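Local structure of BauA (Acinetobacter baumannii, 6HCP) at residues 563-568 with 579-584; 608-613 with 629-634; 189-194 with 205-210; 132-137 with 163-168. The protein is the outer-membrane receptor for ferric preacinetobactin and, as a TonB-dependent transporter, probably carries this siderophore's iron across the outer membrane. One frame throughout, in Å; residues are numbered along the deposited sequence. Where two conformers were deposited one is given.

Overall arrangement
Interactions 1, 2 and 3 are antiparallel strand pairings in the beta-barrel wall. Interaction 4 belongs to the plug. Interactions 1 and 2 are neighbours, with centres about 10 Å apart. Backbone bonds join them, G580 N to K610 O at 2.9 Å and T582 N to Q608 O at 3.0 Å. One detergent molecule, C8E of chain C, touches both. Interactions 3 and 4 form the second group, with centres about 11 Å apart. Here the plug meets the wall: K166 NZ makes a salt bridge to D191 OD2 at 2.9 Å. The centres of interactions 1 and 3 lie about 35 Å apart, and those of interactions 1 and 4 about 27 Å.

Interaction 1 of 4, residues 563-568 with 579-584. With C8E ((hydroxyethyloxy)tri(ethyloxy)octane), chain B; C8E ((hydroxyethyloxy)tri(ethyloxy)octane), chain C.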
# COMPACT_ATOMS: atom_id res chain seq x y z
N ILE A 563 -11.39 32.56 11.45
CA ILE A 563 -11.01 32.23 12.80
C ILE A 563 -10.00 31.08 12.73
O ILE A 563 -10.19 30.12 11.98
CB ILE A 563 -12.25 31.83 13.62
CG1 ILE A 563 -13.25 32.98 13.76
CG2 ILE A 563 -11.84 31.28 14.98
CD1 ILE A 563 -14.62 32.52 14.20
N GLU A 564 -8.92 31.20 13.51
CA GLU A 564 -7.77 30.28 13.49
C GLU A 564 -7.47 29.84 14.93
O GLU A 564 -7.28 30.69 15.79
CB GLU A 564 -6.53 30.99 12.93
CG GLU A 564 -6.75 31.81 11.66
CD GLU A 564 -5.70 32.89 11.41
OE1 GLU A 564 -5.03 32.86 10.37
OE2 GLU A 564 -5.55 33.76 12.28
N TRP A 565 -7.39 28.52 15.18
CA TRP A 565 -6.82 27.98 16.39
C TRP A 565 -5.65 27.09 16.01
O TRP A 565 -5.83 26.16 15.25
CB TRP A 565 -7.85 27.20 17.22
CG TRP A 565 -7.25 26.47 18.37
CD1 TRP A 565 -6.25 26.91 19.20
CD2 TRP A 565 -7.58 25.15 18.83
NE1 TRP A 565 -5.92 25.94 20.11
CE2 TRP A 565 -6.74 24.86 19.92
CE3 TRP A 565 -8.52 24.19 18.43
CZ2 TRP A 565 -6.79 23.64 20.60
CZ3 TRP A 565 -8.55 22.97 19.08
CH2 TRP A 565 -7.70 22.71 20.16
N SER A 566 -4.43 27.46 16.43
CA SER A 566 -3.28 26.63 16.13
C SER A 566 -2.39 26.47 17.37
O SER A 566 -2.57 27.17 18.37
CB SER A 566 -2.51 27.16 14.95
OG SER A 566 -2.06 28.46 15.21
N PHE A 567 -1.47 25.52 17.29
CA PHE A 567 -0.65 25.16 18.45
C PHE A 567 0.63 24.50 17.96
O PHE A 567 0.70 23.98 16.83
CB PHE A 567 -1.43 24.25 19.41
CG PHE A 567 -2.24 23.19 18.73
CD1 PHE A 567 -1.64 22.04 18.24
CD2 PHE A 567 -3.59 23.38 18.46
CE1 PHE A 567 -2.37 21.11 17.53
CE2 PHE A 567 -4.32 22.44 17.76
CZ PHE A 567 -3.70 21.31 17.28
N PHE A 568 1.66 24.53 18.81
CA PHE A 568 2.90 23.85 18.50
C PHE A 568 3.63 23.52 19.81
O PHE A 568 3.36 24.13 20.85
CB PHE A 568 3.79 24.71 17.60
CG PHE A 568 4.10 26.08 18.15
CD1 PHE A 568 5.09 26.26 19.10
CD2 PHE A 568 3.41 27.19 17.69
CE1 PHE A 568 5.41 27.52 19.57
CE2 PHE A 568 3.74 28.46 18.16
CZ PHE A 568 4.71 28.62 19.12
N GLY A 579 -0.39 21.90 14.71
CA GLY A 579 -1.53 21.94 13.83
C GLY A 579 -2.56 22.93 14.29
O GLY A 579 -2.26 23.88 15.02
N GLY A 580 -3.78 22.72 13.83
CA GLY A 580 -4.87 23.60 14.15
C GLY A 580 -6.07 23.41 13.25
O GLY A 580 -6.12 22.50 12.38
N PHE A 581 -7.03 24.30 13.46
CA PHE A 581 -8.32 24.32 12.79
C PHE A 581 -8.60 25.76 12.35
O PHE A 581 -8.31 26.71 13.09
CB PHE A 581 -9.45 23.85 13.72
CG PHE A 581 -9.20 22.51 14.36
CD1 PHE A 581 -8.39 22.40 15.48
CD2 PHE A 581 -9.71 21.35 13.80
CE1 PHE A 581 -8.06 21.16 16.00
CE2 PHE A 581 -9.45 20.11 14.38
CZ PHE A 581 -8.58 20.01 15.44
N THR A 582 -9.14 25.92 11.14
CA THR A 582 -9.59 27.22 10.69
C THR A 582 -10.97 27.13 10.04
O THR A 582 -11.33 26.12 9.45
CB THR A 582 -8.65 27.83 9.66
OG1 THR A 582 -8.49 26.82 8.65
CG2 THR A 582 -7.34 28.29 10.26
N TYR A 583 -11.76 28.19 10.25
CA TYR A 583 -12.94 28.48 9.46
C TYR A 583 -12.69 29.79 8.70
O TYR A 583 -12.25 30.78 9.28
CB TYR A 583 -14.18 28.65 10.34
CG TYR A 583 -15.39 29.13 9.58
CD1 TYR A 583 -16.05 28.30 8.68
CD2 TYR A 583 -15.80 30.46 9.65
CE1 TYR A 583 -17.06 28.78 7.85
CE2 TYR A 583 -16.83 30.95 8.86
CZ TYR A 583 -17.46 30.10 7.96
OH TYR A 583 -18.51 30.58 7.22
N LEU A 584 -12.91 29.74 7.39
CA LEU A 584 -12.73 30.88 6.50
C LEU A 584 -14.03 31.12 5.74
O LEU A 584 -14.62 30.17 5.19
CB LEU A 584 -11.58 30.56 5.55
CG LEU A 584 -11.33 31.56 4.43
CD1 LEU A 584 -10.70 32.82 5.00
CD2 LEU A 584 -10.43 30.95 3.38
C1 C8E B . -16.32 33.67 10.95
C2 C8E B . -15.22 34.70 11.06
C3 C8E B . -15.42 35.67 12.22
C4 C8E B . -14.63 36.96 12.05
C5 C8E B . -15.55 38.17 12.18
C6 C8E B . -14.76 39.47 12.05
C7 C8E B . -13.47 39.44 12.87
C8 C8E B . -12.90 40.85 13.03
O9 C8E B . -11.89 40.83 14.03
C10 C8E B . -11.21 42.09 14.14
C11 C8E B . -11.72 42.90 15.34
O12 C8E B . -10.95 44.11 15.51
C13 C8E B . -11.00 44.66 16.83
C14 C8E B . -9.81 45.59 17.03
O15 C8E B . -9.15 45.87 15.78
C16 C8E B . -9.20 47.26 15.43
C17 C8E B . -7.82 47.83 15.17
O18 C8E B . -7.02 47.86 16.37
C19 C8E B . -7.06 49.13 17.03
C20 C8E B . -5.95 49.19 18.07
O21 C8E B . -5.00 48.19 17.68
C1 C8E C . -11.51 27.79 15.87
C2 C8E C . -12.31 26.56 15.50
C3 C8E C . -12.38 26.36 13.99
C4 C8E C . -13.14 25.07 13.68
C5 C8E C . -13.10 24.71 12.20
C6 C8E C . -13.35 23.22 11.97
C7 C8E C . -13.00 22.81 10.55
C8 C8E C . -12.78 21.30 10.38
O9 C8E C . -13.19 20.85 9.09
C10 C8E C . -12.33 19.92 8.41
C11 C8E C . -12.88 19.57 7.03
O12 C8E C . -13.64 18.35 7.00
C13 C8E C . -15.00 18.57 6.54
C14 C8E C . -15.30 17.92 5.16
O15 C8E C . -16.24 18.63 4.30
C16 C8E C . -16.20 18.18 2.90
C17 C8E C . -17.10 18.96 1.88
O18 C8E C . -17.09 18.19 0.64
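The beta hairpin of strands 549-569 and 575-590 in the barrel wall pairs I563-F567 with G579-Y583. The short segments run antiparallel, at 179°. The hydrogen-bonded pairs are I563-Y583, W565-F581 and F567-G579, with two backbone bonds each. W565 N to F581 O measures 2.9 Å. The side chains of these pairs lie on the detergent-bearing face. W565 CE3 touches F581 CD1 at 3.5 Å. The two rings lie side by side and point the same way. Their planes are only 19° apart, but the rings are slid apart and barely overlap. F567 CG stands between the backbone N and the carbonyl carbon (chi1 42°), and the ring it carries lies over G579, with G579 O above the ring centre, 3.5 Å from the plane. Without a side chain, G580 comes close to its partner: its CA is 4.0 Å from S566 CA. Detergent alkyl chains pack on the same face as the rings. C1 of C8E chain B meets the edge of the Y583 ring, 3.5 Å from CE2. C3 of C8E chain C is 3.9 Å from F581 CB. The other face carries E564 and T582. T582 OG1 bonds to P89 O of the plug. E564, in the conformer given, hydrogen-bonds to S529 and makes a salt bridge to R107 of the plug. Strand 524-541 flanks 563-568, and strand 599-618 flanks 579-584.

Interaction 2 of 4, residues 608-613 with 629-634. With C8E ((hydroxyethyloxy)tri(ethyloxy)octane), chain C; C8E ((hydroxyethyloxy)tri(ethyloxy)octane), chain D.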
# COMPACT_ATOMS: atom_id res chain seq x y z
N GLN A 608 -10.49 23.88 7.39
CA GLN A 608 -9.27 23.06 7.40
C GLN A 608 -9.01 22.57 8.81
O GLN A 608 -9.20 23.29 9.79
CB GLN A 608 -8.05 23.85 6.94
CG GLN A 608 -8.09 24.33 5.51
CD GLN A 608 -6.69 24.69 5.05
OE1 GLN A 608 -5.72 24.11 5.49
NE2 GLN A 608 -6.57 25.83 4.39
N ALA A 609 -8.53 21.33 8.89
CA ALA A 609 -8.03 20.75 10.13
C ALA A 609 -6.75 19.98 9.81
O ALA A 609 -6.73 19.16 8.88
CB ALA A 609 -9.06 19.83 10.72
N LYS A 610 -5.67 20.36 10.49
CA LYS A 610 -4.38 19.75 10.26
C LYS A 610 -3.78 19.36 11.61
O LYS A 610 -3.84 20.14 12.55
CB LYS A 610 -3.45 20.71 9.51
CG LYS A 610 -3.84 20.97 8.06
CD LYS A 610 -2.99 22.03 7.38
CE LYS A 610 -3.40 22.23 5.94
NZ LYS A 610 -2.67 23.35 5.31
N LEU A 611 -3.12 18.21 11.65
CA LEU A 611 -2.41 17.80 12.85
C LEU A 611 -1.21 16.94 12.45
O LEU A 611 -1.35 15.98 11.70
CB LEU A 611 -3.35 17.01 13.76
CG LEU A 611 -2.73 16.54 15.08
CD1 LEU A 611 -2.20 17.72 15.86
CD2 LEU A 611 -3.75 15.78 15.91
N GLY A 612 -0.04 17.34 12.95
CA GLY A 612 1.17 16.58 12.83
C GLY A 612 1.68 16.21 14.22
O GLY A 612 1.72 17.05 15.12
N ALA A 613 1.90 14.92 14.43
CA ALA A 613 2.32 14.42 15.73
C ALA A 613 3.59 13.60 15.53
O ALA A 613 3.75 12.95 14.48
CB ALA A 613 1.23 13.59 16.37
N ASN A 629 0.63 12.61 10.07
CA ASN A 629 -0.05 13.85 9.74
C ASN A 629 -1.41 13.53 9.13
O ASN A 629 -1.55 12.60 8.32
CB ASN A 629 0.75 14.66 8.72
CG ASN A 629 1.96 15.32 9.34
OD1 ASN A 629 2.98 14.67 9.49
ND2 ASN A 629 1.86 16.62 9.60
N ILE A 630 -2.40 14.34 9.51
CA ILE A 630 -3.68 14.37 8.84
C ILE A 630 -3.95 15.81 8.36
O ILE A 630 -3.57 16.77 9.00
CB ILE A 630 -4.80 13.85 9.76
CG1 ILE A 630 -6.14 13.74 9.03
CG2 ILE A 630 -4.92 14.70 11.01
CD1 ILE A 630 -7.15 12.86 9.74
N ASN A 631 -4.57 15.90 7.19
CA ASN A 631 -4.85 17.16 6.52
C ASN A 631 -6.24 17.02 5.90
O ASN A 631 -6.41 16.30 4.95
CB ASN A 631 -3.74 17.47 5.51
CG ASN A 631 -4.08 18.58 4.52
OD1 ASN A 631 -5.01 19.34 4.72
ND2 ASN A 631 -3.37 18.62 3.40
N ALA A 632 -7.25 17.64 6.53
CA ALA A 632 -8.63 17.53 6.13
C ALA A 632 -9.16 18.90 5.73
O ALA A 632 -9.11 19.85 6.52
CB ALA A 632 -9.46 16.97 7.27
N VAL A 633 -9.70 18.99 4.52
CA VAL A 633 -10.32 20.23 4.06
C VAL A 633 -11.71 19.93 3.48
O VAL A 633 -11.98 18.84 3.01
CB VAL A 633 -9.44 20.98 3.05
CG1 VAL A 633 -8.03 21.17 3.58
CG2 VAL A 633 -9.40 20.30 1.69
N SER A 634 -12.52 20.99 3.42
CA SER A 634 -13.86 20.96 2.85
C SER A 634 -13.80 21.37 1.37
O SER A 634 -12.74 21.54 0.79
CB SER A 634 -14.79 21.83 3.64
OG SER A 634 -14.30 23.16 3.71
C1 C8E C . -11.51 27.79 15.87
C2 C8E C . -12.31 26.56 15.50
C3 C8E C . -12.38 26.36 13.99
C4 C8E C . -13.14 25.07 13.68
C5 C8E C . -13.10 24.71 12.20
C6 C8E C . -13.35 23.22 11.97
C7 C8E C . -13.00 22.81 10.55
C8 C8E C . -12.78 21.30 10.38
O9 C8E C . -13.19 20.85 9.09
C10 C8E C . -12.33 19.92 8.41
C11 C8E C . -12.88 19.57 7.03
O12 C8E C . -13.64 18.35 7.00
C13 C8E C . -15.00 18.57 6.54
C14 C8E C . -15.30 17.92 5.16
O15 C8E C . -16.24 18.63 4.30
C16 C8E C . -16.20 18.18 2.90
C17 C8E C . -17.10 18.96 1.88
O18 C8E C . -17.09 18.19 0.64
C1 C8E D . -1.27 6.86 10.36
C2 C8E D . -1.50 8.02 11.32
C3 C8E D . -1.75 9.27 10.51
C4 C8E D . -2.53 10.33 11.28
C5 C8E D . -1.84 10.75 12.56
C6 C8E D . -2.08 12.21 12.88
C7 C8E D . -1.79 12.52 14.34
C8 C8E D . -1.43 11.26 15.12
O HOH W 1 4.37 14.66 11.93
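Q608 and V633 lie side by side and point the same way. Q608 CG is anti to the carbonyl carbon (chi1 -64°), and it rests against V633 CG1 at 3.7 Å. K610 and N631 form the next pair on this face, also alongside each other. The K610 chain is extended from CG to NZ. N631 CG is anti to the backbone N (chi1 166°), which sets it beside the K610 chain, and N631 OD1 is 3.5 Å from K610 CE. The K610 amine goes on to the plug, where I91 O, A85 O and D88 O accept hydrogen bonds from it. Three carbonyl oxygens thus hold this buried charge. N629 completes the row. Its amide leans across to G612, where no side chain stands, and ND2 lies 3.3 Å from G612 CA. A water hydrogen-bonds to N629 OD1 at 2.8 Å and also to A613 O, linking the two segments at this end.

The pairing is the antiparallel hairpin of strands 599-618 and 622-637, part of the TonB-dependent receptor barrel. A609-A632 and L611-I630 are its hydrogen-bonded pairs. A609 N to A632 O is 2.9 Å, and A632 N to A609 O is 2.8 Å.

The side chains of these pairs lie on the opposite face, among detergent. In the conformer given, L611 CB touches I630 CG2 at 3.9 Å. A609 CB meets C8 and C10 of C8E chain C. C8 of C8E chain D reaches A613 CB at 3.8 Å, and I630 packs on F186 of the second subunit.

Interaction 3 of 4, residues 189-194 with 205-210; sequences HVDVGR and RINGMY. With C8E ((hydroxyethyloxy)tri(ethyloxy)octane), chain E.
R205 grips D191 side-on, with one nitrogen to each carboxylate oxygen. NE reaches OD1 of D191 at 2.9 Å, and NH2 of R205 reaches OD2 of D191 at the same 2.9 Å. Both bonds are nearly straight and meet the syn sides of the oxygens. The guanidinium and carboxylate planes are 19° apart. The R205 chain bends at chi2 (102°), which turns CD out of an extended course. H189 and N207 cross obliquely. H189 NE2 donates to N207 OD1 at 2.8 Å, in the amide plane and on a lone pair. The imidazole and amide planes are nearly coplanar. D191 and N207 lie alongside each other, with their planes turned 48° apart. N207 OD1 is 3.2 Å from D191 OD1, two acceptors close together. K166 of the plug probably eases this, with a salt bridge to D191 OD2 and a weak bond to N207 OD1. On the opposite face V192 CG2 touches I206 CB at 3.7 Å. Backbone bonds join V190 with G208 and V192 with I206. This hairpin of strands 184-196 and 202-212 is flanked in the barrel by strands 173-181 and 221-234, while E133 and K166 of the plug region touch its polar face.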
# COMPACT_ATOMS: atom_id res chain seq x y z
N HIS A 189 23.14 16.17 -0.37
CA HIS A 189 23.23 17.49 0.18
C HIS A 189 24.41 17.53 1.16
O HIS A 189 24.45 16.75 2.11
CB HIS A 189 21.91 17.84 0.89
CG HIS A 189 21.97 19.08 1.71
ND1 HIS A 189 21.22 19.23 2.86
CD2 HIS A 189 22.64 20.25 1.53
CE1 HIS A 189 21.45 20.42 3.38
NE2 HIS A 189 22.27 21.08 2.55
N VAL A 190 25.34 18.45 0.91
CA VAL A 190 26.45 18.72 1.80
C VAL A 190 26.23 20.08 2.46
O VAL A 190 25.82 21.04 1.80
CB VAL A 190 27.78 18.69 1.02
CG1 VAL A 190 28.91 19.32 1.83
CG2 VAL A 190 28.13 17.27 0.60
N ASP A 191 26.47 20.12 3.78
CA ASP A 191 26.34 21.31 4.59
C ASP A 191 27.60 21.41 5.46
O ASP A 191 27.86 20.51 6.27
CB ASP A 191 25.08 21.24 5.47
CG ASP A 191 24.75 22.54 6.20
OD1 ASP A 191 25.51 23.52 6.03
OD2 ASP A 191 23.72 22.57 6.90
N VAL A 192 28.41 22.45 5.24
CA VAL A 192 29.71 22.58 5.95
C VAL A 192 29.86 24.00 6.49
O VAL A 192 29.52 24.97 5.80
CB VAL A 192 30.90 22.22 5.03
CG1 VAL A 192 30.82 20.79 4.54
CG2 VAL A 192 31.03 23.17 3.86
N GLY A 193 30.32 24.12 7.73
CA GLY A 193 30.57 25.41 8.34
C GLY A 193 31.85 25.41 9.16
O GLY A 193 32.23 24.39 9.76
N ARG A 194 32.48 26.58 9.24
CA ARG A 194 33.62 26.81 10.11
C ARG A 194 33.75 28.31 10.34
O ARG A 194 33.44 29.12 9.45
CB ARG A 194 34.90 26.26 9.45
CG ARG A 194 36.13 26.34 10.33
CD ARG A 194 37.36 25.81 9.60
NE ARG A 194 37.40 24.36 9.63
CZ ARG A 194 37.77 23.65 10.69
NH1 ARG A 194 38.20 24.25 11.78
NH2 ARG A 194 37.69 22.33 10.66
N ARG A 205 29.70 29.37 5.71
CA ARG A 205 28.75 28.23 5.69
C ARG A 205 28.34 27.94 4.24
O ARG A 205 27.91 28.83 3.52
CB ARG A 205 27.56 28.55 6.60
CG ARG A 205 26.51 27.45 6.68
CD ARG A 205 26.59 26.62 7.94
NE ARG A 205 25.54 25.62 8.01
CZ ARG A 205 24.66 25.54 8.98
NH1 ARG A 205 24.60 26.49 9.90
NH2 ARG A 205 23.82 24.52 9.03
N ILE A 206 28.56 26.71 3.78
CA ILE A 206 28.38 26.35 2.40
C ILE A 206 27.39 25.18 2.33
O ILE A 206 27.53 24.22 3.06
CB ILE A 206 29.73 25.98 1.76
CG1 ILE A 206 30.75 27.12 1.83
CG2 ILE A 206 29.55 25.53 0.33
CD1 ILE A 206 32.15 26.68 1.50
N ASN A 207 26.42 25.27 1.41
CA ASN A 207 25.52 24.16 1.14
C ASN A 207 25.58 23.85 -0.35
O ASN A 207 25.61 24.76 -1.18
CB ASN A 207 24.09 24.46 1.61
CG ASN A 207 23.91 24.36 3.10
OD1 ASN A 207 23.44 23.35 3.60
ND2 ASN A 207 24.30 25.41 3.82
N GLY A 208 25.59 22.55 -0.67
CA GLY A 208 25.48 22.09 -2.02
C GLY A 208 24.52 20.91 -2.10
O GLY A 208 24.51 20.07 -1.22
N MET A 209 23.61 20.96 -3.07
CA MET A 209 22.57 19.93 -3.21
C MET A 209 22.33 19.66 -4.69
O MET A 209 22.43 20.55 -5.56
CB MET A 209 21.28 20.37 -2.50
CG MET A 209 20.08 19.43 -2.69
SD MET A 209 19.29 19.66 -4.28
CE MET A 209 18.50 21.26 -4.07
N TYR A 210 22.15 18.38 -5.00
CA TYR A 210 21.77 17.96 -6.33
C TYR A 210 20.81 16.79 -6.16
O TYR A 210 21.06 15.91 -5.38
CB TYR A 210 22.98 17.53 -7.17
CG TYR A 210 22.63 17.08 -8.57
CD1 TYR A 210 22.11 17.98 -9.47
CD2 TYR A 210 22.74 15.76 -8.98
CE1 TYR A 210 21.72 17.60 -10.74
CE2 TYR A 210 22.34 15.36 -10.25
CZ TYR A 210 21.86 16.29 -11.15
OH TYR A 210 21.44 15.97 -12.41
C1 C8E E . 23.40 25.08 -11.62
C2 C8E E . 22.94 25.31 -10.19
C3 C8E E . 24.05 25.10 -9.16
C4 C8E E . 24.71 23.73 -9.27
C5 C8E E . 25.54 23.40 -8.03
C6 C8E E . 25.64 21.89 -7.82
C7 C8E E . 26.26 21.53 -6.47
C8 C8E E . 26.41 20.02 -6.34
O9 C8E E . 26.37 19.63 -4.96
C10 C8E E . 26.45 18.22 -4.76
C11 C8E E . 26.81 17.95 -3.31
O12 C8E E . 26.21 16.73 -2.89

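Interaction 4 of 4, residues 132-137 with 163-168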
# COMPACT_ATOMS: atom_id res chain seq x y z
N PRO A 132 14.70 24.21 0.20
CA PRO A 132 15.03 24.91 1.44
C PRO A 132 16.35 24.58 2.17
O PRO A 132 16.52 25.00 3.33
CB PRO A 132 13.88 24.51 2.37
CG PRO A 132 13.47 23.14 1.88
CD PRO A 132 13.68 23.17 0.39
N GLU A 133 17.32 24.00 1.45
CA GLU A 133 18.56 23.50 2.11
C GLU A 133 19.41 24.64 2.68
O GLU A 133 20.22 24.41 3.55
CB GLU A 133 19.40 22.68 1.13
CG GLU A 133 18.86 21.28 0.92
CD GLU A 133 17.76 21.19 -0.12
OE1 GLU A 133 17.40 22.25 -0.72
OE2 GLU A 133 17.33 20.05 -0.41
N MET A 134 19.26 25.86 2.16
CA MET A 134 20.17 26.93 2.60
C MET A 134 19.58 27.75 3.75
O MET A 134 20.21 28.73 4.18
CB MET A 134 20.56 27.85 1.43
CG MET A 134 19.41 28.60 0.80
SD MET A 134 19.98 29.65 -0.58
CE MET A 134 20.62 31.06 0.30
N PHE A 135 18.46 27.32 4.34
CA PHE A 135 17.81 28.15 5.34
C PHE A 135 17.86 27.53 6.73
O PHE A 135 17.53 26.35 6.92
CB PHE A 135 16.39 28.50 4.91
CG PHE A 135 16.34 29.14 3.54
CD1 PHE A 135 16.88 30.40 3.34
CD2 PHE A 135 15.81 28.46 2.45
CE1 PHE A 135 16.94 30.94 2.06
CE2 PHE A 135 15.85 29.01 1.18
CZ PHE A 135 16.44 30.24 0.98
N GLY A 136 18.12 28.39 7.72
CA GLY A 136 18.05 28.06 9.13
C GLY A 136 16.64 28.17 9.68
O GLY A 136 16.28 27.49 10.65
N ARG A 137 15.84 29.10 9.12
CA ARG A 137 14.47 29.31 9.55
C ARG A 137 13.61 29.62 8.33
O ARG A 137 14.07 30.22 7.36
CB ARG A 137 14.33 30.47 10.54
CG ARG A 137 15.22 30.39 11.77
CD ARG A 137 14.68 29.39 12.79
NE ARG A 137 15.50 29.39 13.99
CZ ARG A 137 16.46 28.51 14.28
NH1 ARG A 137 16.83 27.56 13.42
NH2 ARG A 137 17.05 28.60 15.46
N LEU A 163 12.71 33.89 4.63
CA LEU A 163 13.66 32.80 4.67
C LEU A 163 14.97 33.32 5.25
O LEU A 163 15.54 34.32 4.76
CB LEU A 163 13.88 32.25 3.26
CG LEU A 163 12.61 31.90 2.48
CD1 LEU A 163 12.95 31.32 1.12
CD2 LEU A 163 11.73 30.93 3.25
N VAL A 164 15.36 32.72 6.38
CA VAL A 164 16.54 33.13 7.13
C VAL A 164 17.68 32.16 6.77
O VAL A 164 17.53 30.95 6.92
CB VAL A 164 16.26 33.12 8.64
CG1 VAL A 164 17.50 33.46 9.46
CG2 VAL A 164 15.10 34.03 8.99
N THR A 165 18.77 32.70 6.23
CA THR A 165 19.85 31.86 5.71
C THR A 165 20.69 31.31 6.87
O THR A 165 20.60 31.77 8.02
CB THR A 165 20.73 32.63 4.72
OG1 THR A 165 21.24 33.78 5.40
CG2 THR A 165 19.97 33.01 3.48
N LYS A 166 21.49 30.29 6.55
CA LYS A 166 22.39 29.63 7.51
C LYS A 166 23.74 30.36 7.57
O LYS A 166 24.35 30.63 6.53
CB LYS A 166 22.67 28.19 7.06
CG LYS A 166 21.51 27.21 7.17
CD LYS A 166 21.81 25.91 6.41
CE LYS A 166 20.84 24.79 6.75
NZ LYS A 166 21.16 23.56 5.98
N TYR A 167 24.24 30.55 8.79
CA TYR A 167 25.62 31.02 9.01
C TYR A 167 26.36 30.01 9.91
O TYR A 167 25.74 29.16 10.57
CB TYR A 167 25.59 32.42 9.62
CG TYR A 167 24.89 33.46 8.76
CD1 TYR A 167 25.48 33.93 7.59
CD2 TYR A 167 23.61 33.90 9.07
CE1 TYR A 167 24.83 34.86 6.79
CE2 TYR A 167 22.96 34.83 8.29
CZ TYR A 167 23.56 35.31 7.14
OH TYR A 167 22.90 36.22 6.35
N ALA A 168 27.69 30.12 9.94
CA ALA A 168 28.54 29.15 10.63
C ALA A 168 28.34 29.23 12.14
O ALA A 168 28.48 30.29 12.74
CB ALA A 168 29.98 29.36 10.26
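G136 and R137 both turn their backbone N toward V164 O, which makes a classic beta bulge. G136 N donates to V164 O at 2.7 Å. The bond from R137 N to the same oxygen is weak, at 3.3 Å. V164 N returns a bond to R137 O at 3.0 Å. Beyond the bulge, K166 N donates to M134 O at 3.1 Å. Among side-chain bonds, the extended chain of K166 carries NZ to E133 O, at 2.7 Å. The R137 chain bends at chi2 (-77°), and its NH1 folds back to G136 O at 2.8 Å, from above the carbonyl plane. R137 also makes a salt bridge to D36.

Apolar contacts gather round F135. L163 CB stands over one face of the ring, 3.7 Å from its centroid, in a CH-pi contact. M134 CG lies over the opposite face, toward the rim. The ring is therefore held between two aliphatic groups. The M134 and T165 side chains lie alongside each other, with M134 CE 3.8 Å from T165 CG2.

The bulge lies where the central plug strands 135-142 and 159-165 pair. The buried K166 amine also meets the barrel wall. E133 OE1 bonds to S131, and its OE2 makes a salt bridge to R211 of barrel strand 202-212. T165 OG1 likewise bonds to D243 of the barrel. The contact thus ties this part of the plug to the wall through charged and polar groups.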